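Local coordinates for protein levoglucosan dehydrogenase (Pseudarthrobacter phenanthrenivorans, PDB 6A3F) that catalyses the NAD+-dependent oxidation of levoglucosan to 3-dehydrolevoglucosan, working as a homotetramer of the Gfo/Idh/MocA family, at residues M21-V26 with P53-R58; H38-A43 with T358-A363; I236-L241 with G257-V262; W185-N190 with T285-G290. One frame throughout, in Å; residues are numbered along the deposited sequence.

Contact 1 of 4, residues M21-V26 with P53-R58; sequences MQNLNV and PALPVR
The side chains of N23 and L55 lie alongside each other and point the same way, and N25 and V57 repeat the arrangement two residues on. In each pair the amide oxygen of the asparagine rests against its neighbour's CB: N23 OD1 is 3.4 Å from L55 CB, and N25 OD1 is equally near V57 CB. N25 ND2 is hydrogen-bonded to the carbonyl of D93. At the start of the pair M21 reaches across L55 at roughly a right angle; its chain runs straight to SD and then bends at chi3 (47°), which brings CE to 3.4 Å from L55 CD1, a tight approach for two methyl groups. On the reverse face L24 CD1 packs on A54 CB at 3.5 Å, and this face, with V26 and P56, is covered by helices 35-48 and 355-371. Between the faces four backbone bonds alternate across the strands, from L55 N to Q22 O (2.9 Å), L24 N to L55 O, V57 N to L24 O and V26 N to V57 O. The parallel pairing, N23 beside L55 and N25 beside V57, is that of the two strands of the first beta-alpha-beta unit of the NAD-binding Rossmann fold.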
# COMPACT_ATOMS: atom_id res chain seq x y z
N MET B 21 37.88 19.14 20.24
CA MET B 21 37.23 17.89 19.69
C MET B 21 38.30 16.80 19.49
O MET B 21 39.21 16.95 18.68
CB MET B 21 36.54 18.15 18.35
CG MET B 21 35.69 16.99 17.84
SD MET B 21 34.94 17.31 16.22
CE MET B 21 36.35 17.96 15.33
N GLN B 22 38.16 15.70 20.22
CA GLN B 22 39.18 14.67 20.26
C GLN B 22 39.00 13.71 19.07
O GLN B 22 37.89 13.36 18.67
CB GLN B 22 39.10 13.93 21.60
CG GLN B 22 40.42 13.27 22.00
CD GLN B 22 40.27 12.32 23.17
OE1 GLN B 22 39.36 12.47 23.99
NE2 GLN B 22 41.17 11.35 23.26
N ASN B 23 40.14 13.27 18.55
CA ASN B 23 40.20 12.12 17.68
C ASN B 23 40.08 10.83 18.51
O ASN B 23 40.76 10.69 19.51
CB ASN B 23 41.50 12.12 16.89
CG ASN B 23 41.54 13.19 15.82
OD1 ASN B 23 40.54 13.81 15.49
ND2 ASN B 23 42.72 13.40 15.26
N LEU B 24 39.16 9.93 18.15
CA LEU B 24 39.03 8.63 18.81
C LEU B 24 39.33 7.52 17.77
O LEU B 24 38.67 7.42 16.71
CB LEU B 24 37.63 8.47 19.41
CG LEU B 24 37.34 9.28 20.67
CD1 LEU B 24 35.87 9.26 20.97
CD2 LEU B 24 38.11 8.77 21.89
N ASN B 25 40.35 6.73 18.09
CA ASN B 25 40.89 5.74 17.18
C ASN B 25 40.07 4.46 17.36
O ASN B 25 40.00 3.89 18.45
CB ASN B 25 42.39 5.52 17.41
CG ASN B 25 43.25 6.70 17.00
OD1 ASN B 25 43.03 7.32 15.97
ND2 ASN B 25 44.28 6.98 17.78
N VAL B 26 39.48 4.03 16.26
CA VAL B 26 38.65 2.83 16.21
C VAL B 26 39.45 1.67 15.65
O VAL B 26 40.06 1.79 14.57
CB VAL B 26 37.39 3.04 15.33
CG1 VAL B 26 36.57 1.77 15.23
CG2 VAL B 26 36.56 4.20 15.83
N PRO B 53 30.52 14.95 18.38
CA PRO B 53 30.97 14.69 19.73
C PRO B 53 32.48 14.36 19.74
O PRO B 53 33.15 14.73 20.68
CB PRO B 53 30.13 13.53 20.27
CG PRO B 53 29.31 13.00 19.08
CD PRO B 53 29.47 14.00 17.96
N ALA B 54 32.96 13.68 18.71
CA ALA B 54 34.37 13.37 18.56
C ALA B 54 34.58 12.88 17.13
O ALA B 54 33.63 12.48 16.49
CB ALA B 54 34.79 12.32 19.56
N LEU B 55 35.83 12.91 16.67
CA LEU B 55 36.15 12.55 15.30
C LEU B 55 36.58 11.09 15.24
O LEU B 55 37.67 10.76 15.69
CB LEU B 55 37.26 13.46 14.77
CG LEU B 55 36.80 14.71 14.03
CD1 LEU B 55 37.98 15.54 13.56
CD2 LEU B 55 35.88 14.33 12.87
N PRO B 56 35.74 10.22 14.68
CA PRO B 56 36.16 8.81 14.60
C PRO B 56 37.33 8.69 13.61
O PRO B 56 37.32 9.33 12.55
CB PRO B 56 34.92 8.05 14.11
CG PRO B 56 33.77 8.99 14.40
CD PRO B 56 34.35 10.37 14.24
N VAL B 57 38.33 7.91 13.96
CA VAL B 57 39.42 7.62 13.05
C VAL B 57 39.44 6.11 12.83
O VAL B 57 39.42 5.33 13.79
CB VAL B 57 40.78 8.12 13.59
CG1 VAL B 57 41.92 7.64 12.69
CG2 VAL B 57 40.85 9.63 13.75
N ARG B 58 39.47 5.71 11.57
CA ARG B 58 39.50 4.34 11.20
C ARG B 58 40.96 3.89 11.32
O ARG B 58 41.68 3.92 10.34
CB ARG B 58 38.96 4.14 9.78
CG ARG B 58 37.49 4.53 9.61
CD ARG B 58 37.00 4.63 8.18
NE ARG B 58 37.29 5.96 7.63
CZ ARG B 58 37.41 6.26 6.34
NH1 ARG B 58 37.33 5.34 5.40
NH2 ARG B 58 37.70 7.51 6.02

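Contact 2 of 4, residues H38-A43 with T358-A363; sequences HSLAYA and TKIIEA
Close packing between A41 and segment 358-363 of helix 355-371 forms the centre of this buried crossing. The methyl of A41 sits against the backbone of the other helix, its CB 3.5 Å from K359 O, and the CB atoms of K359 and A363, one turn apart, approach the same methyl at 4.0 and 4.1 Å from A41 CB, the latter a purely apolar pair. I360 takes the neighbouring position: with CG1 turned beside its own backbone N (chi1 -69°), that branch lies 3.9 Å from A41 CA, while CD1 makes a looser apolar contact of 4.4 Å with CG of L40. The alanines A41 and A363 are consistent with the axes of the two segments approaching to 8.3 Å, at an angle of 55°. One helix, 35-48, is the first of the Rossmann domain and follows the strand 23-30; the other, 355-371, comes from far later in the chain and packs against it. Polar and charged groups gather at one end of the interface. K359 bends at chi2 and chi3 toward the next turn of its own helix, where NZ forms a salt bridge of 2.6 Å with the syn lone pair of E362 OE1. The ring of H38 lies obliquely to this ammonium group, with CE1 4.3 Å from K359 NZ, and its ND1 is hydrogen-bonded to D98. N152 and Y355, both NADH-binding residues, lie close to K359.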
# COMPACT_ATOMS: atom_id res chain seq x y z
N HIS B 38 30.00 -0.33 8.87
CA HIS B 38 30.80 0.19 9.99
C HIS B 38 31.67 1.36 9.52
O HIS B 38 31.67 2.41 10.15
CB HIS B 38 31.62 -0.95 10.63
CG HIS B 38 30.79 -2.06 11.20
ND1 HIS B 38 30.64 -2.25 12.56
CD2 HIS B 38 30.13 -3.07 10.60
CE1 HIS B 38 29.89 -3.30 12.77
NE2 HIS B 38 29.57 -3.83 11.58
N SER B 39 32.40 1.18 8.44
CA SER B 39 33.37 2.20 8.04
C SER B 39 32.64 3.40 7.46
O SER B 39 33.11 4.52 7.64
CB SER B 39 34.41 1.63 7.11
OG SER B 39 33.78 1.00 6.02
N LEU B 40 31.46 3.16 6.85
CA LEU B 40 30.59 4.26 6.45
C LEU B 40 30.20 5.09 7.67
O LEU B 40 30.20 6.31 7.59
CB LEU B 40 29.32 3.70 5.80
CG LEU B 40 28.20 4.70 5.57
CD1 LEU B 40 28.66 5.80 4.61
CD2 LEU B 40 26.98 3.99 5.04
N ALA B 41 29.76 4.42 8.74
CA ALA B 41 29.31 5.14 9.91
C ALA B 41 30.43 6.05 10.45
O ALA B 41 30.16 7.21 10.75
CB ALA B 41 28.84 4.18 10.97
N TYR B 42 31.66 5.53 10.52
CA TYR B 42 32.77 6.27 11.14
C TYR B 42 33.15 7.45 10.23
O TYR B 42 33.49 8.51 10.72
CB TYR B 42 33.94 5.32 11.48
CG TYR B 42 33.57 4.27 12.50
CD1 TYR B 42 32.92 4.62 13.67
CD2 TYR B 42 33.75 2.92 12.24
CE1 TYR B 42 32.50 3.67 14.58
CE2 TYR B 42 33.32 1.95 13.14
CZ TYR B 42 32.71 2.33 14.31
OH TYR B 42 32.23 1.39 15.17
N ALA B 43 33.06 7.27 8.92
CA ALA B 43 33.43 8.31 7.96
C ALA B 43 32.35 9.39 7.90
O ALA B 43 32.67 10.58 7.88
CB ALA B 43 33.70 7.68 6.63
N THR B 358 21.02 4.31 9.85
CA THR B 358 20.83 3.74 11.19
C THR B 358 22.19 3.57 11.87
O THR B 358 22.37 3.87 13.05
CB THR B 358 20.05 2.42 11.17
OG1 THR B 358 20.85 1.33 10.67
CG2 THR B 358 18.77 2.58 10.40
N LYS B 359 23.17 3.14 11.10
CA LYS B 359 24.54 2.98 11.66
C LYS B 359 25.19 4.34 11.96
O LYS B 359 25.98 4.46 12.92
CB LYS B 359 25.42 2.17 10.70
CG LYS B 359 24.96 0.74 10.42
CD LYS B 359 24.92 -0.15 11.67
CE LYS B 359 26.30 -0.55 12.18
NZ LYS B 359 26.16 -1.25 13.48
N ILE B 360 24.90 5.35 11.14
CA ILE B 360 25.42 6.71 11.35
C ILE B 360 24.83 7.31 12.64
O ILE B 360 25.58 7.93 13.46
CB ILE B 360 25.20 7.60 10.10
CG1 ILE B 360 26.07 7.15 8.92
CG2 ILE B 360 25.49 9.05 10.43
CD1 ILE B 360 25.65 7.72 7.61
N ILE B 361 23.56 7.10 12.87
CA ILE B 361 22.87 7.60 14.05
C ILE B 361 23.40 6.86 15.28
O ILE B 361 23.69 7.47 16.32
CB ILE B 361 21.36 7.44 13.92
CG1 ILE B 361 20.81 8.32 12.80
CG2 ILE B 361 20.64 7.76 15.21
CD1 ILE B 361 19.42 7.96 12.41
N GLU B 362 23.51 5.54 15.16
CA GLU B 362 24.09 4.70 16.21
C GLU B 362 25.47 5.23 16.63
O GLU B 362 25.72 5.46 17.83
CB GLU B 362 24.12 3.25 15.69
CG GLU B 362 24.62 2.22 16.70
CD GLU B 362 24.66 0.84 16.07
OE1 GLU B 362 25.37 0.69 15.03
OE2 GLU B 362 23.95 -0.06 16.61
N ALA B 363 26.35 5.44 15.67
CA ALA B 363 27.71 5.94 15.94
C ALA B 363 27.67 7.34 16.56
O ALA B 363 28.48 7.67 17.48
CB ALA B 363 28.53 5.88 14.69

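Contact 3 of 4, residues I236-L241 with G257-V262; sequences IPERPL and GPKGPV
R239 and G260 face each other as a hydrogen-bonded antiparallel pair, R239 N donating to G260 O and G260 N to R239 O, both at 2.9 Å. Further backbone bonds extend the pairing in both directions: L241 N to P258 O and G257 N to L241 O beyond one end, V262 N to P237 O beyond the other. The last is short (2.8 Å) and straight at hydrogen; V262 N stands well above the plane of the P237 carbonyl, as G257 N does above that of L241. Side chains then pack over the two faces. On one, E238 and K259 cross at about a right angle, the CG of E238 lying 3.5 Å from K259 CB. E238 is extended, whereas K259 bends at chi2 and chi4; their charged ends make only a long salt bridge, E238 OE1 to K259 NZ at 3.9 Å. On the opposite face the extended chain of R239 passes V262, whose CG2 touches R239 CD at 3.8 Å. The methyl I236 CG2 covers one face of the guanidinium, 3.6 Å above its centre. Farther out, that group makes a cation-pi contact with F197, while L193 packs against R239, L241 and V262. The two-stranded hairpin thus treats its charges unequally: E238 and K259 are exposed and probably only weakly coupled, whereas the buried R239 uses NH1 and NH2 on the carbonyls of S191, D188 and S186 and so joins the hairpin to the segment 185-190.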
# COMPACT_ATOMS: atom_id res chain seq x y z
N ILE B 236 14.17 -26.64 7.47
CA ILE B 236 15.19 -27.19 6.52
C ILE B 236 16.27 -27.79 7.43
O ILE B 236 17.10 -27.11 7.99
CB ILE B 236 15.70 -26.09 5.55
CG1 ILE B 236 14.56 -25.65 4.63
CG2 ILE B 236 16.96 -26.57 4.80
CD1 ILE B 236 14.90 -24.49 3.72
N PRO B 237 16.15 -29.11 7.70
CA PRO B 237 16.91 -29.68 8.79
C PRO B 237 18.32 -30.14 8.38
O PRO B 237 19.07 -30.54 9.23
CB PRO B 237 16.07 -30.90 9.19
CG PRO B 237 15.40 -31.29 7.91
CD PRO B 237 15.04 -29.96 7.27
N GLU B 238 18.62 -30.04 7.10
CA GLU B 238 19.89 -30.46 6.55
C GLU B 238 20.31 -29.47 5.45
O GLU B 238 19.52 -29.15 4.59
CB GLU B 238 19.65 -31.88 6.04
CG GLU B 238 20.69 -32.48 5.14
CD GLU B 238 20.37 -33.96 4.99
OE1 GLU B 238 19.80 -34.32 3.95
OE2 GLU B 238 20.60 -34.69 5.96
N ARG B 239 21.57 -29.12 5.41
CA ARG B 239 22.06 -28.31 4.27
C ARG B 239 23.44 -28.81 3.80
O ARG B 239 24.20 -29.44 4.55
CB ARG B 239 22.22 -26.84 4.66
CG ARG B 239 20.90 -26.12 4.92
CD ARG B 239 21.10 -24.75 5.54
NE ARG B 239 19.82 -24.09 5.77
CZ ARG B 239 19.01 -23.58 4.83
NH1 ARG B 239 19.35 -23.60 3.55
NH2 ARG B 239 17.83 -23.06 5.19
N PRO B 240 23.75 -28.49 2.55
CA PRO B 240 25.05 -28.89 2.02
C PRO B 240 26.18 -28.03 2.56
O PRO B 240 26.06 -26.82 2.58
CB PRO B 240 24.96 -28.62 0.50
CG PRO B 240 23.85 -27.61 0.38
CD PRO B 240 22.89 -27.96 1.50
N LEU B 241 27.31 -28.63 2.92
CA LEU B 241 28.47 -27.85 3.20
C LEU B 241 28.97 -27.25 1.87
O LEU B 241 28.71 -27.80 0.81
CB LEU B 241 29.52 -28.75 3.87
CG LEU B 241 29.22 -29.15 5.32
CD1 LEU B 241 30.02 -30.39 5.73
CD2 LEU B 241 29.52 -28.01 6.30
N GLY B 257 29.71 -29.97 -0.76
CA GLY B 257 30.21 -31.16 -0.04
C GLY B 257 29.08 -31.98 0.54
O GLY B 257 27.91 -31.87 0.12
N PRO B 258 29.41 -32.82 1.52
CA PRO B 258 28.46 -33.52 2.32
C PRO B 258 27.35 -32.66 2.94
O PRO B 258 27.57 -31.51 3.27
CB PRO B 258 29.31 -34.07 3.49
CG PRO B 258 30.66 -34.24 2.86
CD PRO B 258 30.79 -33.05 1.94
N LYS B 259 26.17 -33.25 3.13
CA LYS B 259 25.14 -32.59 3.93
C LYS B 259 25.48 -32.66 5.41
O LYS B 259 26.03 -33.65 5.89
CB LYS B 259 23.79 -33.30 3.80
CG LYS B 259 23.24 -33.44 2.40
CD LYS B 259 22.85 -32.15 1.79
CE LYS B 259 22.30 -32.34 0.40
NZ LYS B 259 20.95 -32.94 0.44
N GLY B 260 25.06 -31.64 6.15
CA GLY B 260 25.17 -31.61 7.61
C GLY B 260 23.86 -31.09 8.21
O GLY B 260 23.04 -30.53 7.47
N PRO B 261 23.62 -31.35 9.50
CA PRO B 261 22.33 -31.04 10.07
C PRO B 261 22.29 -29.58 10.54
O PRO B 261 23.28 -29.00 10.94
CB PRO B 261 22.16 -31.99 11.28
CG PRO B 261 23.59 -32.12 11.78
CD PRO B 261 24.43 -32.10 10.50
N VAL B 262 21.09 -29.03 10.49
CA VAL B 262 20.83 -27.73 11.08
C VAL B 262 20.28 -27.98 12.47
O VAL B 262 19.16 -28.51 12.59
CB VAL B 262 19.83 -26.94 10.20
CG1 VAL B 262 19.40 -25.66 10.89
CG2 VAL B 262 20.37 -26.69 8.78

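Contact 4 of 4, residues W185-N190 with T285-G290; sequences WSADPN and TRNAHG
The side-chain oxygen of S186 is hydrogen-bonded to water 2 at 2.8 Å, and this water lies within hydrogen-bonding distance of, and probably donates to, N287 OD1, linking the two loops. The hydroxyl also lies close over the start of the R286 side chain, 3.2 Å from R286 CB; a chi1 of 61° sets OG between its own backbone N and carbonyl carbon, on the side facing the arginine. Water 1 joins W185 to R286. It lies in the plane of both flat groups, at their edges, and accepts from W185 NE1 and, at 2.9 Å, from R286 NE. Where indole and guanidinium come together directly, W185 CZ2 sits over one face of the guanidinium, 3.8 Å from R286 NE, with the two planes 68° apart. Segment 185-190 lies in the loop after strand 174-182 of the large mixed sheet; 285-290 starts on the last residue of the neighbouring parallel strand 279-285 and continues into its loop. Both lie beside residues that bind levoglucosan: R286 makes a salt bridge to D209, and the single N-H of W185 NE1 is shared between water 1 and, weakly, Q183 OE1. R286 NH1 is bonded in addition to the carbonyl of R196, so several partners fix the rotation of the guanidinium. At the far side of the contact the methyl of A187 packs over the face of H289 in a CH-pi contact, CB 4.0 Å from the ring centroid. H289 NE2 is hydrogen-bonded to T302 of a neighbouring subunit. Water 3 accepts from N287 ND2 at 2.9 Å and gives a weak bond to A187 O.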
# COMPACT_ATOMS: atom_id res chain seq x y z
N TRP B 185 16.01 -15.43 2.98
CA TRP B 185 17.31 -15.57 2.28
C TRP B 185 17.78 -17.04 2.35
O TRP B 185 18.53 -17.45 1.50
CB TRP B 185 18.39 -14.65 2.84
CG TRP B 185 18.69 -14.85 4.29
CD1 TRP B 185 18.11 -14.22 5.36
CD2 TRP B 185 19.71 -15.71 4.84
NE1 TRP B 185 18.64 -14.68 6.52
CE2 TRP B 185 19.60 -15.60 6.25
CE3 TRP B 185 20.61 -16.63 4.29
CZ2 TRP B 185 20.44 -16.30 7.10
CZ3 TRP B 185 21.44 -17.33 5.14
CH2 TRP B 185 21.36 -17.16 6.53
N SER B 186 17.39 -17.78 3.37
CA SER B 186 17.84 -19.22 3.46
C SER B 186 16.70 -20.19 3.12
O SER B 186 16.73 -21.39 3.46
CB SER B 186 18.44 -19.50 4.82
OG SER B 186 17.49 -19.30 5.85
N ALA B 187 15.66 -19.72 2.45
CA ALA B 187 14.47 -20.56 2.29
C ALA B 187 14.69 -21.66 1.23
O ALA B 187 13.86 -22.53 1.09
CB ALA B 187 13.28 -19.72 1.90
N ASP B 188 15.75 -21.57 0.46
CA ASP B 188 16.15 -22.66 -0.45
C ASP B 188 17.04 -23.67 0.34
O ASP B 188 18.07 -23.32 0.87
CB ASP B 188 16.91 -22.05 -1.62
CG ASP B 188 17.29 -23.07 -2.71
OD1 ASP B 188 17.24 -24.29 -2.50
OD2 ASP B 188 17.65 -22.60 -3.81
N PRO B 189 16.65 -24.94 0.38
CA PRO B 189 17.44 -25.98 1.09
C PRO B 189 18.88 -26.14 0.57
O PRO B 189 19.76 -26.65 1.31
CB PRO B 189 16.64 -27.28 0.86
CG PRO B 189 15.28 -26.83 0.45
CD PRO B 189 15.50 -25.53 -0.31
N ASN B 190 19.16 -25.66 -0.64
CA ASN B 190 20.55 -25.71 -1.24
C ASN B 190 21.45 -24.59 -0.72
O ASN B 190 22.65 -24.61 -0.95
CB ASN B 190 20.51 -25.68 -2.77
CG ASN B 190 19.85 -26.91 -3.37
OD1 ASN B 190 20.05 -28.03 -2.90
ND2 ASN B 190 19.03 -26.73 -4.40
N THR B 285 11.25 -15.61 11.22
CA THR B 285 11.51 -16.75 10.37
C THR B 285 12.51 -16.38 9.28
O THR B 285 12.60 -15.22 8.83
CB THR B 285 10.20 -17.31 9.78
OG1 THR B 285 10.48 -18.59 9.22
CG2 THR B 285 9.59 -16.39 8.74
N ARG B 286 13.22 -17.41 8.82
CA ARG B 286 14.05 -17.39 7.65
C ARG B 286 13.34 -18.04 6.46
O ARG B 286 13.95 -18.14 5.37
CB ARG B 286 15.36 -18.12 7.97
CG ARG B 286 16.23 -17.43 8.98
CD ARG B 286 17.52 -18.20 9.32
NE ARG B 286 18.41 -17.37 10.09
CZ ARG B 286 19.46 -17.80 10.78
NH1 ARG B 286 19.67 -19.10 10.97
NH2 ARG B 286 20.31 -16.92 11.28
N ASN B 287 12.08 -18.44 6.59
CA ASN B 287 11.41 -19.31 5.62
C ASN B 287 10.06 -18.72 5.19
O ASN B 287 9.06 -19.42 5.20
CB ASN B 287 11.23 -20.74 6.16
CG ASN B 287 12.55 -21.39 6.43
OD1 ASN B 287 13.25 -21.01 7.37
ND2 ASN B 287 12.97 -22.30 5.54
N ALA B 288 10.03 -17.40 4.89
CA ALA B 288 8.85 -16.74 4.43
C ALA B 288 9.07 -16.13 3.03
O ALA B 288 9.50 -15.01 2.92
CB ALA B 288 8.48 -15.68 5.44
N HIS B 289 8.83 -16.92 1.99
CA HIS B 289 9.05 -16.49 0.62
C HIS B 289 8.32 -15.15 0.41
O HIS B 289 7.16 -15.03 0.77
CB HIS B 289 8.52 -17.55 -0.35
CG HIS B 289 9.44 -18.72 -0.48
ND1 HIS B 289 10.71 -18.59 -1.05
CD2 HIS B 289 9.27 -20.04 -0.19
CE1 HIS B 289 11.29 -19.79 -1.06
NE2 HIS B 289 10.41 -20.71 -0.55
N GLY B 290 9.03 -14.19 -0.15
CA GLY B 290 8.45 -12.84 -0.44
C GLY B 290 8.79 -11.83 0.66
O GLY B 290 8.60 -10.57 0.44
O HOH W 1 18.21 -14.53 9.72
O HOH W 2 15.97 -21.46 6.79
O HOH W 3 11.37 -23.05 3.28

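Overall arrangement
Contacts 1 and 2 share helix 35-48 and touch, their centres 12 Å apart: P56 and V26 of the Rossmann sheet pack on Y42, and R58 on S39 and A43. Contacts 3 and 4 form a second cluster in the C-terminal domain, 15 Å between centres, where hairpin and loop touch through the packing of P240 on P189 and I236 on A187. The clusters lie well apart, with contacts 1 and 3 about 44 Å between centres. Along the chain contact 1 alternates with contact 2, whose long loop encloses contact 4, which in turn encloses contact 3. Helix 355-371, far along the chain, thus packs back on the nucleotide-binding domain after the substrate-binding domain.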